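Local coordinates for CADD-like protein of unknown function (Nostoc punctiforme, PDB 3B5O) that is of unknown function but resembles CADD and probably shares the all-helical, haem-oxygenase-like fold of its clan, consistent with a possible oxidoreductase role, at residues Arg212-Ile215 with Asp216-Val220; Val118-Ser121 with Lys122-Thr126; Phe204-Phe207 with Ala208-Phe211. One frame throughout, in Å; residues are numbered along the deposited sequence.

Contact 1: residues Arg212-Ile215 with Asp216-Val220; sequences RAMI and DAMQV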
loop_
_atom_site.group_PDB
_atom_site.type_symbol
_atom_site.label_atom_id
_atom_site.label_comp_id
_atom_site.label_asym_id
_atom_site.label_seq_id
_atom_site.Cartn_x
_atom_site.Cartn_y
_atom_site.Cartn_z
ATOM N N ARG A 212 11.802 3.631 -5.846
ATOM C CA ARG A 212 12.698 3.163 -4.802
ATOM C C ARG A 212 12.364 3.826 -3.465
ATOM O O ARG A 212 12.317 3.174 -2.418
ATOM C CB ARG A 212 14.135 3.516 -5.181
ATOM C CG ARG A 212 15.163 3.213 -4.121
ATOM C CD ARG A 212 15.361 1.739 -3.946
ATOM N NE ARG A 212 16.172 1.224 -5.041
ATOM C CZ ARG A 212 16.818 0.065 -5.022
ATOM N NH1 ARG A 212 16.719 -0.770 -3.989
ATOM N NH2 ARG A 212 17.563 -0.257 -6.063
ATOM N N ALA A 213 12.152 5.144 -3.491
ATOM C CA ALA A 213 11.907 5.875 -2.256
ATOM C C ALA A 213 10.625 5.381 -1.594
ATOM O O ALA A 213 10.546 5.251 -0.369
ATOM C CB ALA A 213 11.826 7.376 -2.503
HETATM N N MSE A 214 9.617 5.104 -2.403
HETATM C CA MSE A 214 8.336 4.658 -1.864
HETATM C C MSE A 214 8.439 3.278 -1.235
HETATM O O MSE A 214 7.955 3.052 -0.127
HETATM C CB MSE A 214 7.278 4.686 -2.958
HETATM C CG MSE A 214 5.902 4.310 -2.502
HETATM SE SE MSE A 214 5.181 5.549 -1.202
HETATM C CE MSE A 214 3.341 5.185 -1.361
ATOM N N ILE A 215 9.027 2.324 -1.947
ATOM C CA ILE A 215 9.148 0.967 -1.396
ATOM C C ILE A 215 10.052 0.952 -0.171
ATOM O O ILE A 215 9.808 0.213 0.773
ATOM C CB ILE A 215 9.501 -0.118 -2.459
ATOM C CG1 ILE A 215 10.912 0.077 -3.036
ATOM C CG2 ILE A 215 8.404 -0.172 -3.531
ATOM C CD1 ILE A 215 11.328 -1.055 -3.988
ATOM N N ASP A 216 11.089 1.792 -0.157
ATOM C CA ASP A 216 11.953 1.902 1.020
ATOM C C ASP A 216 11.149 2.409 2.213
ATOM O O ASP A 216 11.276 1.891 3.322
ATOM C CB ASP A 216 13.150 2.823 0.758
ATOM C CG ASP A 216 14.252 2.192 -0.067
ATOM O OD1 ASP A 216 14.292 0.970 -0.194
ATOM O OD2 ASP A 216 15.101 2.970 -0.571
ATOM N N ALA A 217 10.313 3.421 1.989
ATOM C CA ALA A 217 9.524 4.006 3.077
ATOM C C ALA A 217 8.524 2.984 3.623
ATOM O O ALA A 217 8.315 2.866 4.854
ATOM C CB ALA A 217 8.804 5.271 2.604
HETATM N N MSE A 218 7.898 2.256 2.728
HETATM C CA MSE A 218 6.918 1.252 3.146
HETATM C C MSE A 218 7.599 0.134 3.921
HETATM O O MSE A 218 7.070 -0.352 4.932
HETATM C CB MSE A 218 6.210 0.684 1.937
HETATM C CG MSE A 218 5.296 1.683 1.234
HETATM SE SE MSE A 218 4.550 1.031 -0.400
HETATM C CE MSE A 218 3.312 -0.225 0.333
ATOM N N GLN A 219 8.769 -0.294 3.462
ATOM C CA GLN A 219 9.496 -1.329 4.192
ATOM C C GLN A 219 9.892 -0.906 5.601
ATOM O O GLN A 219 9.728 -1.665 6.563
ATOM C CB GLN A 219 10.689 -1.840 3.387
ATOM C CG GLN A 219 11.591 -2.750 4.224
ATOM C CD GLN A 219 12.322 -3.770 3.429
ATOM O OE1 GLN A 219 11.716 -4.575 2.743
ATOM N NE2 GLN A 219 13.647 -3.770 3.544
ATOM N N VAL A 220 10.438 0.299 5.714
ATOM C CA VAL A 220 10.783 0.861 7.008
ATOM C C VAL A 220 9.574 0.862 7.947
ATOM O O VAL A 220 9.684 0.493 9.099
ATOM C CB VAL A 220 11.430 2.271 6.849
ATOM C CG1 VAL A 220 11.363 3.051 8.156
ATOM C CG2 VAL A 220 12.882 2.121 6.348
#

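Contact 2: residues Val118-Ser121 with Lys122-Thr126; sequences VATS and KLLRT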
loop_
_atom_site.group_PDB
_atom_site.type_symbol
_atom_site.label_atom_id
_atom_site.label_comp_id
_atom_site.label_asym_id
_atom_site.label_seq_id
_atom_site.Cartn_x
_atom_site.Cartn_y
_atom_site.Cartn_z
ATOM N N VAL A 118 3.565 6.553 16.083
ATOM C CA VAL A 118 4.803 7.209 15.688
ATOM C C VAL A 118 5.236 6.717 14.302
ATOM O O VAL A 118 5.580 7.521 13.434
ATOM C CB VAL A 118 5.928 6.983 16.723
ATOM C CG1 VAL A 118 7.259 7.494 16.241
ATOM C CG2 VAL A 118 5.585 7.664 18.080
ATOM N N ALA A 119 5.283 5.394 14.127
ATOM C CA ALA A 119 5.744 4.830 12.844
ATOM C C ALA A 119 4.837 5.213 11.673
ATOM O O ALA A 119 5.314 5.558 10.593
ATOM C CB ALA A 119 5.849 3.309 12.922
ATOM N N THR A 120 3.530 5.126 11.864
ATOM C CA THR A 120 2.603 5.443 10.787
ATOM C C THR A 120 2.613 6.926 10.451
ATOM O O THR A 120 2.580 7.307 9.270
ATOM C CB THR A 120 1.228 4.923 11.098
ATOM O OG1 THR A 120 1.348 3.519 11.399
ATOM C CG2 THR A 120 0.255 5.136 9.923
ATOM N N SER A 121 2.717 7.769 11.466
ATOM C CA SER A 121 2.812 9.196 11.201
ATOM C C SER A 121 4.101 9.512 10.422
ATOM O O SER A 121 4.104 10.337 9.502
ATOM C CB SER A 121 2.732 9.991 12.504
ATOM O OG SER A 121 2.904 11.368 12.241
ATOM N N LYS A 122 5.201 8.866 10.797
ATOM C CA LYS A 122 6.457 9.043 10.090
ATOM C C LYS A 122 6.343 8.589 8.640
ATOM O O LYS A 122 6.824 9.272 7.734
ATOM C CB LYS A 122 7.558 8.281 10.853
ATOM C CG LYS A 122 8.926 8.241 10.218
ATOM C CD LYS A 122 9.933 7.509 11.208
ATOM C CE LYS A 122 11.268 7.161 10.656
ATOM N NZ LYS A 122 11.174 6.113 9.650
ATOM N N LEU A 123 5.673 7.461 8.418
ATOM C CA LEU A 123 5.417 7.005 7.046
ATOM C C LEU A 123 4.662 8.074 6.260
ATOM O O LEU A 123 5.050 8.436 5.159
ATOM C CB LEU A 123 4.567 5.738 7.061
ATOM C CG LEU A 123 4.036 5.285 5.686
ATOM C CD1 LEU A 123 5.156 4.762 4.784
ATOM C CD2 LEU A 123 2.893 4.268 5.862
ATOM N N LEU A 124 3.587 8.594 6.839
ATOM C CA LEU A 124 2.762 9.540 6.098
ATOM C C LEU A 124 3.515 10.828 5.787
ATOM O O LEU A 124 3.375 11.384 4.698
ATOM C CB LEU A 124 1.472 9.821 6.856
ATOM C CG LEU A 124 0.533 8.619 7.023
ATOM C CD1 LEU A 124 -0.632 8.999 7.937
ATOM C CD2 LEU A 124 0.043 8.083 5.679
ATOM N N ARG A 125 4.350 11.292 6.715
ATOM C CA ARG A 125 5.162 12.471 6.409
ATOM C C ARG A 125 6.183 12.187 5.323
ATOM O O ARG A 125 6.442 13.019 4.436
ATOM C CB ARG A 125 5.833 12.979 7.651
ATOM C CG ARG A 125 4.810 13.490 8.571
ATOM C CD ARG A 125 5.199 14.786 9.156
ATOM N NE ARG A 125 4.269 15.137 10.179
ATOM C CZ ARG A 125 3.303 16.029 10.062
ATOM N NH1 ARG A 125 3.071 16.662 8.904
ATOM N NH2 ARG A 125 2.536 16.244 11.118
ATOM N N THR A 126 6.792 11.008 5.398
ATOM C CA THR A 126 7.768 10.633 4.394
ATOM C C THR A 126 7.108 10.544 3.015
ATOM O O THR A 126 7.658 11.043 2.021
ATOM C CB THR A 126 8.393 9.274 4.746
ATOM O OG1 THR A 126 9.061 9.356 6.019
ATOM C CG2 THR A 126 9.394 8.826 3.669
HETATM O O HOH W 1 5.318 13.172 11.897
#

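Contact 3: residues Phe204-Phe207 with Ala208-Phe211; sequences FGEF and AAGF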
loop_
_atom_site.group_PDB
_atom_site.type_symbol
_atom_site.label_atom_id
_atom_site.label_comp_id
_atom_site.label_asym_id
_atom_site.label_seq_id
_atom_site.Cartn_x
_atom_site.Cartn_y
_atom_site.Cartn_z
ATOM N N PHE A 204 13.634 8.609 -16.862
ATOM C CA PHE A 204 13.511 7.250 -16.310
ATOM C C PHE A 204 14.168 7.139 -14.931
ATOM O O PHE A 204 13.669 6.453 -14.039
ATOM C CB PHE A 204 14.124 6.207 -17.254
ATOM C CG PHE A 204 13.265 5.840 -18.443
ATOM C CD1 PHE A 204 12.186 6.588 -18.854
ATOM C CD2 PHE A 204 13.611 4.742 -19.209
ATOM C CE1 PHE A 204 11.442 6.222 -19.967
ATOM C CE2 PHE A 204 12.869 4.386 -20.331
ATOM C CZ PHE A 204 11.795 5.127 -20.704
ATOM N N GLY A 205 15.295 7.812 -14.745
ATOM C CA GLY A 205 16.007 7.765 -13.483
ATOM C C GLY A 205 15.191 8.347 -12.338
ATOM O O GLY A 205 15.259 7.855 -11.213
ATOM N N GLU A 206 14.449 9.407 -12.632
ATOM C CA GLU A 206 13.608 10.053 -11.608
ATOM C C GLU A 206 12.416 9.162 -11.265
ATOM O O GLU A 206 12.053 9.015 -10.098
ATOM C CB GLU A 206 13.136 11.443 -12.062
ATOM C CG GLU A 206 14.212 12.505 -11.893
ATOM C CD GLU A 206 14.524 12.745 -10.421
ATOM O OE1 GLU A 206 13.701 13.391 -9.743
ATOM O OE2 GLU A 206 15.565 12.248 -9.924
ATOM N N PHE A 207 11.845 8.522 -12.272
ATOM C CA PHE A 207 10.757 7.557 -12.054
ATOM C C PHE A 207 11.259 6.413 -11.154
ATOM O O PHE A 207 10.610 6.032 -10.172
ATOM C CB PHE A 207 10.255 7.041 -13.396
ATOM C CG PHE A 207 9.093 6.097 -13.307
ATOM C CD1 PHE A 207 9.301 4.731 -13.126
ATOM C CD2 PHE A 207 7.793 6.556 -13.414
ATOM C CE1 PHE A 207 8.248 3.853 -13.058
ATOM C CE2 PHE A 207 6.737 5.678 -13.357
ATOM C CZ PHE A 207 6.965 4.320 -13.196
ATOM N N ALA A 208 12.434 5.871 -11.473
ATOM C CA ALA A 208 13.026 4.806 -10.654
ATOM C C ALA A 208 13.306 5.280 -9.230
ATOM O O ALA A 208 13.080 4.544 -8.275
ATOM C CB ALA A 208 14.326 4.270 -11.314
ATOM N N ALA A 209 13.828 6.492 -9.090
ATOM C CA ALA A 209 14.116 7.049 -7.778
ATOM C C ALA A 209 12.846 7.183 -6.920
ATOM O O ALA A 209 12.862 6.882 -5.722
ATOM C CB ALA A 209 14.825 8.393 -7.897
ATOM N N GLY A 210 11.751 7.595 -7.536
ATOM C CA GLY A 210 10.499 7.735 -6.801
ATOM C C GLY A 210 9.995 6.378 -6.355
ATOM O O GLY A 210 9.491 6.208 -5.240
ATOM N N PHE A 211 10.088 5.402 -7.247
ATOM C CA PHE A 211 9.672 4.037 -6.929
ATOM C C PHE A 211 10.476 3.503 -5.749
ATOM O O PHE A 211 9.924 2.942 -4.795
ATOM C CB PHE A 211 9.873 3.160 -8.174
ATOM C CG PHE A 211 9.346 1.768 -8.053
ATOM C CD1 PHE A 211 10.098 0.754 -7.457
ATOM C CD2 PHE A 211 8.125 1.441 -8.605
ATOM C CE1 PHE A 211 9.581 -0.541 -7.368
ATOM C CE2 PHE A 211 7.639 0.146 -8.533
ATOM C CZ PHE A 211 8.380 -0.836 -7.925
#

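Contact 1: residues Arg212-Ile215 with Asp216-Val220
Arg212 and Asp216 lie one turn apart on helix 204-230, an i, i+4 pair of opposite charges in an all-helical chain, and they illustrate how such a pair can be joined without a direct salt bridge. The backbone bonds are those of a regular alpha-helix: Asp216 N donates to Arg212 O at 2.9 Å, and the same step recurs from Ala217 to Ala213, Met218 to Met214 and Gln219 to Ile215.

Among the polar side chains the charged ends stay apart, with Arg212 NH1 4.8 Å from Asp216 OD1 and the guanidinium and carboxylate planes turned 40° against each other. The aliphatic part of the arginine does the touching, its CG lying 3.6 Å from Asp216 OD2. The hydroxyl of Tyr19 completes the link by hydrogen-bonding to both Asp216 OD1 and Arg212 NH1. Replacing Asp216 by an alanine would probably deprive Tyr19 of one of these partners and leave the guanidinium without its neighbouring negative charge.

The apolar contact is on another face of the helix, where the buried selenomethionines Met214 and Met218 both pack on Phe51 of helix 38-68. With CG of Met218 beside its own backbone N (chi1 -68°), the start of the side chain runs beside the preceding turn before its end leads away: its CG comes within 3.3 Å of Met214 O, and its SE rests 4.1 Å from Met214 CG.

Contact 2: residues Val118-Ser121 with Lys122-Thr126
Ser121 and Arg125, one turn apart near the start of helix 118-131, point their polar groups at a common water rather than at each other. Ser121 OG, anti to the backbone N (chi1 177°) in the conformer described, lies 3.0 Å from this water. Arg125 NE donates to the same molecule at 2.8 Å, and the water sits at the edge of the guanidinium, in its plane. Because the serine has a second conformer, its half of the bridge need not be always made. Beneath these side chains runs the first part of an alpha-helix, its i, i+4 bonds stepping from Lys122 N to Val118 O through to Arg125 N to Ser121 O.

Round the helix, Thr120 and Leu124 turn to the buried side. The leucine CG lies beside its own backbone N (chi1 -64°), which sets it 3.3 Å from Thr120 O, while Leu124 CD1 approaches Thr120 CG2 only loosely, at 4.4 Å. Both residues pack against helix 38-68, and Thr120 OG1 hydrogen-bonds to Gln47 and Trp221. Lys122, extended as far as CE and bent only at its last torsion, leads away to a salt bridge with Glu224 of helix 204-230.

Thr126 OG1 donates to Lys122 O at 2.8 Å from one face of the carbonyl plane, and Thr126 N reaches the same oxygen from the opposite face at 2.9 Å. One carbonyl thus accepts two bonds from a single residue, so the threonine hydroxyl spends its proton within its own helix.

Contact 3: residues Phe204-Phe207 with Ala208-Phe211
Phe204 O accepts the straightest of the four backbone bonds here, from Ala208 N at 2.9 Å with an N-H...O angle of 166°. Bonds of the same i, i+4 kind follow from Ala209 to Gly205, from Gly210 to Glu206 and from Phe211 to Phe207. On the side-chain level the small residues lie close to the preceding turn: Ala208 CB is 3.6 Å from Phe204 O, and Ala209 CB is 3.4 Å from Gly205 O.

This is the first part of helix 204-230, built as an amphipathic alpha-helix whose phenylalanines recur on one side. Phe207 has its ring carbon CG anti to the backbone N (chi1 -177°), a turn that carries the ring out from the helix to meet Phe4 edge-to-face and to lie against Leu11 of helix 2-18. Phe211, similarly turned, begins with CB 3.6 Å from Phe207 O, yet its ring reaches Leu11 and also Ala144 and Ala147 of helix 135-163. Glu206 points to another side of the helix, where it touches Tyr137 and its OE1 forms a long, weak ion pair with Arg133; its OE2 passes 4.4 Å from Ala209 CB.

Along the chain, contact 2 comes first, on helix 118-131, followed by contact 3 and then contact 1, which adjoin in sequence on helix 204-230. The centres of contacts 1 and 3 are about 13 Å apart, and apart from the chain junction they do not touch. Contacts 1 and 2 have centres about 12 Å apart and meet directly: Ala217 CB packs on Thr126 CG2 at 3.8 Å, and Val220 lies against Lys122. Contacts 2 and 3 are further separated, about 22 Å between centres and 9 Å between nearest atoms. Contacts 1 and 2 thus form part of the packing between these two helices, while contact 3, at the start of helix 204-230, packs on helices 2-18 and 135-163.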